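Local coordinates for protein anthranilate-CoA ligase (Stigmatella aurantiaca, PDB 4WV3) that belongs to the ANL superfamily of AMP-binding enzymes, with a large AMP-binding region followed by a smaller C-terminal domain, at residues A[270-275]-A[438-443]; A[431-436]-A[456-461]. One frame throughout, in Å; residues are numbered along the deposited sequence.

Contact 1: residues A[270-275]-A[438-443]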
# COMPACT_ATOMS: atom_id res chain seq x y z
N TYR A 270 9.99 8.32 -3.40
CA TYR A 270 10.27 9.75 -3.44
C TYR A 270 11.77 10.01 -3.37
O TYR A 270 12.28 10.92 -4.01
CB TYR A 270 9.55 10.48 -2.31
CG TYR A 270 8.06 10.65 -2.51
CD1 TYR A 270 7.57 11.54 -3.46
CD2 TYR A 270 7.15 9.93 -1.76
CE1 TYR A 270 6.21 11.70 -3.65
CE2 TYR A 270 5.79 10.08 -1.94
CZ TYR A 270 5.32 10.97 -2.88
OH TYR A 270 3.97 11.13 -3.07
N ALA A 271 12.47 9.21 -2.57
CA ALA A 271 13.91 9.34 -2.41
C ALA A 271 14.65 8.93 -3.69
O ALA A 271 15.63 9.56 -4.08
CB ALA A 271 14.40 8.52 -1.23
N ALA A 272 14.16 7.86 -4.32
CA ALA A 272 14.75 7.38 -5.57
C ALA A 272 14.59 8.40 -6.69
O ALA A 272 15.47 8.56 -7.53
CB ALA A 272 14.13 6.05 -5.96
N ALA A 273 13.45 9.09 -6.70
CA ALA A 273 13.17 10.09 -7.72
C ALA A 273 14.07 11.31 -7.55
O ALA A 273 14.62 11.83 -8.52
CB ALA A 273 11.71 10.50 -7.68
N LEU A 274 14.23 11.76 -6.31
CA LEU A 274 15.06 12.91 -6.00
C LEU A 274 16.55 12.60 -6.16
O LEU A 274 17.37 13.50 -6.28
CB LEU A 274 14.77 13.43 -4.59
CG LEU A 274 13.38 14.03 -4.37
CD1 LEU A 274 13.16 14.35 -2.90
CD2 LEU A 274 13.20 15.28 -5.23
N ALA A 275 16.88 11.31 -6.15
CA ALA A 275 18.27 10.88 -6.33
C ALA A 275 18.71 11.06 -7.78
O ALA A 275 19.90 11.11 -8.07
CB ALA A 275 18.44 9.44 -5.89
N ALA A 438 24.13 12.95 1.42
CA ALA A 438 24.75 11.82 0.73
C ALA A 438 23.94 10.54 0.88
O ALA A 438 24.15 9.57 0.15
CB ALA A 438 26.17 11.61 1.22
N VAL A 439 23.01 10.55 1.83
CA VAL A 439 22.18 9.38 2.10
C VAL A 439 20.89 9.41 1.30
O VAL A 439 20.11 10.36 1.39
CB VAL A 439 21.83 9.28 3.60
CG1 VAL A 439 20.94 8.08 3.86
CG2 VAL A 439 23.10 9.22 4.43
N GLN A 440 20.66 8.37 0.50
CA GLN A 440 19.42 8.24 -0.26
C GLN A 440 18.32 7.67 0.62
O GLN A 440 17.21 8.21 0.67
CB GLN A 440 19.64 7.36 -1.49
CG GLN A 440 18.39 7.18 -2.34
CD GLN A 440 18.69 6.50 -3.66
OE1 GLN A 440 19.84 6.43 -4.10
NE2 GLN A 440 17.65 5.99 -4.31
N GLU A 441 18.63 6.58 1.32
CA GLU A 441 17.73 5.98 2.29
C GLU A 441 18.52 5.07 3.22
O GLU A 441 19.68 4.76 2.95
CB GLU A 441 16.62 5.19 1.59
CG GLU A 441 17.12 4.07 0.70
CD GLU A 441 15.99 3.25 0.10
OE1 GLU A 441 14.85 3.35 0.60
OE2 GLU A 441 16.25 2.51 -0.87
N CYS A 442 17.90 4.63 4.31
CA CYS A 442 18.59 3.79 5.28
C CYS A 442 17.64 2.98 6.16
O CYS A 442 16.42 3.11 6.06
CB CYS A 442 19.50 4.65 6.16
SG CYS A 442 18.63 5.80 7.24
N ALA A 443 18.23 2.15 7.02
CA ALA A 443 17.46 1.31 7.93
C ALA A 443 18.26 1.06 9.21
O ALA A 443 19.46 0.82 9.16
CB ALA A 443 17.09 0.00 7.26
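Q440 reaches across to A271, A272 and A275 in a small van der Waals contact between the two parts of an ANL-type enzyme. Residues 270-275 lie on helix 267-274, in the AMP-binding region. Residues 438-443 lie on strand 439-448, in the C-terminal AMP-binding family region. The chain turns a corner at Q440. Q440 and E441 both face I461 on the neighbouring strand, which makes a classic beta bulge. Q440, in this bulge, is the residue that touches the helix.

The two segments bury 165 Å² together, and no hydrogen bond joins them. A271 points its methyl at the backbone of the bulge, with CB of A271 3.4 Å from O of Q440. The side chain of Q440 then runs out over the helix. Its CG lies anti to the backbone N (chi1 180°), and the chain stays extended (chi2 171°). This carries the amide to the small residues of 270-275. CD of Q440 rests on CB of A275 at 3.7 Å. OE1 of Q440 is also close to that methyl, at 3.8 Å. Three alanines touch one glutamine here, and their short side chains probably allow the close approach of the amide to the helix backbone.

The surroundings add polar links. E441 makes a hydrogen bond through OE1 to OG1 of T268, in the same helix, and a salt bridge through OE2 to K501. P464 touches both A275 and Q440, while L301 of helix 299-309 packs on A271. The amide nitrogen of Q440 comes up to the backbone: NE2 of Q440 lies 3.5 Å from CA of A272.

Contact 2: residues A[431-436]-A[456-461]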
# COMPACT_ATOMS: atom_id res chain seq x y z
N SER A 431 15.35 8.90 10.22
CA SER A 431 14.94 10.23 9.78
C SER A 431 16.08 11.23 9.95
O SER A 431 16.18 12.20 9.20
CB SER A 431 13.71 10.70 10.56
OG SER A 431 13.36 12.02 10.20
N THR A 432 16.92 11.00 10.95
CA THR A 432 18.07 11.85 11.20
C THR A 432 19.18 11.58 10.19
O THR A 432 19.79 12.51 9.67
CB THR A 432 18.61 11.65 12.63
OG1 THR A 432 17.62 12.07 13.58
CG2 THR A 432 19.88 12.47 12.84
N LEU A 433 19.42 10.31 9.92
CA LEU A 433 20.45 9.90 8.97
C LEU A 433 20.18 10.43 7.56
O LEU A 433 21.10 10.82 6.85
CB LEU A 433 20.58 8.38 8.94
CG LEU A 433 21.18 7.70 10.17
CD1 LEU A 433 20.88 6.21 10.16
CD2 LEU A 433 22.68 7.93 10.20
N ILE A 434 18.91 10.43 7.18
CA ILE A 434 18.53 10.83 5.82
C ILE A 434 18.67 12.34 5.60
O ILE A 434 18.61 12.81 4.47
CB ILE A 434 17.10 10.36 5.48
CG1 ILE A 434 16.95 10.14 3.97
CG2 ILE A 434 16.06 11.34 6.02
CD1 ILE A 434 15.62 9.54 3.56
N GLN A 435 18.86 13.08 6.69
CA GLN A 435 19.08 14.52 6.59
C GLN A 435 20.40 14.82 5.89
O GLN A 435 20.53 15.85 5.21
CB GLN A 435 19.06 15.17 7.98
CG GLN A 435 17.69 15.21 8.63
CD GLN A 435 17.73 15.82 10.02
OE1 GLN A 435 18.79 16.01 10.60
NE2 GLN A 435 16.55 16.12 10.56
N HIS A 436 21.38 13.94 6.05
CA HIS A 436 22.65 14.09 5.36
C HIS A 436 22.45 13.88 3.86
O HIS A 436 21.87 12.88 3.44
CB HIS A 436 23.68 13.09 5.90
CG HIS A 436 25.08 13.39 5.47
ND1 HIS A 436 25.55 13.13 4.20
CD2 HIS A 436 26.12 13.95 6.14
CE1 HIS A 436 26.81 13.50 4.10
NE2 HIS A 436 27.18 14.00 5.27
N PRO A 456 22.22 0.13 18.17
CA PRO A 456 21.71 0.49 16.84
C PRO A 456 22.75 0.28 15.74
O PRO A 456 23.89 0.71 15.88
CB PRO A 456 21.40 1.98 16.97
CG PRO A 456 21.26 2.22 18.44
CD PRO A 456 22.23 1.28 19.08
N LYS A 457 22.35 -0.39 14.67
CA LYS A 457 23.18 -0.51 13.48
C LYS A 457 22.46 0.07 12.27
O LYS A 457 21.29 -0.26 12.03
CB LYS A 457 23.55 -1.97 13.21
CG LYS A 457 24.19 -2.19 11.85
CD LYS A 457 24.65 -3.62 11.66
CE LYS A 457 25.76 -3.97 12.64
NZ LYS A 457 26.30 -5.34 12.38
N ALA A 458 23.14 0.92 11.52
CA ALA A 458 22.53 1.59 10.38
C ALA A 458 23.04 1.05 9.05
O ALA A 458 24.23 1.09 8.76
CB ALA A 458 22.76 3.09 10.47
N PHE A 459 22.11 0.54 8.24
CA PHE A 459 22.43 0.14 6.87
C PHE A 459 22.06 1.27 5.92
O PHE A 459 20.89 1.59 5.75
CB PHE A 459 21.66 -1.13 6.50
CG PHE A 459 22.05 -2.33 7.31
CD1 PHE A 459 23.05 -3.19 6.88
CD2 PHE A 459 21.42 -2.61 8.51
CE1 PHE A 459 23.42 -4.29 7.62
CE2 PHE A 459 21.78 -3.71 9.26
CZ PHE A 459 22.78 -4.55 8.82
N ILE A 460 23.08 1.88 5.32
CA ILE A 460 22.88 3.10 4.54
C ILE A 460 23.12 2.92 3.05
O ILE A 460 24.16 2.40 2.63
CB ILE A 460 23.79 4.23 5.06
CG1 ILE A 460 23.51 4.50 6.54
CG2 ILE A 460 23.60 5.50 4.23
CD1 ILE A 460 24.32 5.65 7.11
N ILE A 461 22.15 3.34 2.24
CA ILE A 461 22.32 3.42 0.80
C ILE A 461 22.65 4.85 0.41
O ILE A 461 21.88 5.77 0.69
CB ILE A 461 21.04 2.98 0.06
CG1 ILE A 461 20.70 1.53 0.38
CG2 ILE A 461 21.20 3.18 -1.44
CD1 ILE A 461 19.46 1.02 -0.33
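A458 and I460 of strand 454-462 meet L433 of helix 426-433, in the C-terminal AMP-binding family region. The helix lies against a three-stranded mixed sheet in which 454-462 is the middle strand.

A458 is the first residue of the strand segment to touch the helix segment. Its methyl points at the helix, and CB of A458 is 3.7 Å from CD1 of L433. The side chain of F459 starts off away from the helix. It touches E494 and V496 of strand 492-496 and L499. I460 faces the helix again. Its CG1 is anti to the carbonyl carbon (chi1 -58°), and CD1 of I460 ends 4.2 Å from CD2 of L433. The side chains of L433 and I460 cross at about a right angle. L433 thus spreads its two methyls over two residues of one strand face.

Around them, C442 of strand 439-448 and C480 of helix 470-483 also touch L433, while V439 and I493 touch I460. No hydrogen bond links the two segments, and the three touching residues are buried. The contact is therefore purely apolar, so what holds these two segments together is van der Waals packing of buried hydrocarbon, with no directional bond.

The centres of contacts 1 and 2 lie about 10 Å apart. Along the chain the order is 270-275, then 431-436, 438-443 and 456-461, so the two contacts interleave. Helix 426-433, strand 439-448 and strand 454-462 follow one another, and the two strands are antiparallel neighbours in one sheet. Probable backbone hydrogen bonds join the contacts directly: Q440 N to I461 O at 2.9 Å, and F459 N to A443 O at 2.8 Å. Contact 2 packs a helix on this small sheet within the C-terminal region. The same sheet also meets helix 267-274, so contact 1 is a point where the C-terminal and AMP-binding regions touch in this model.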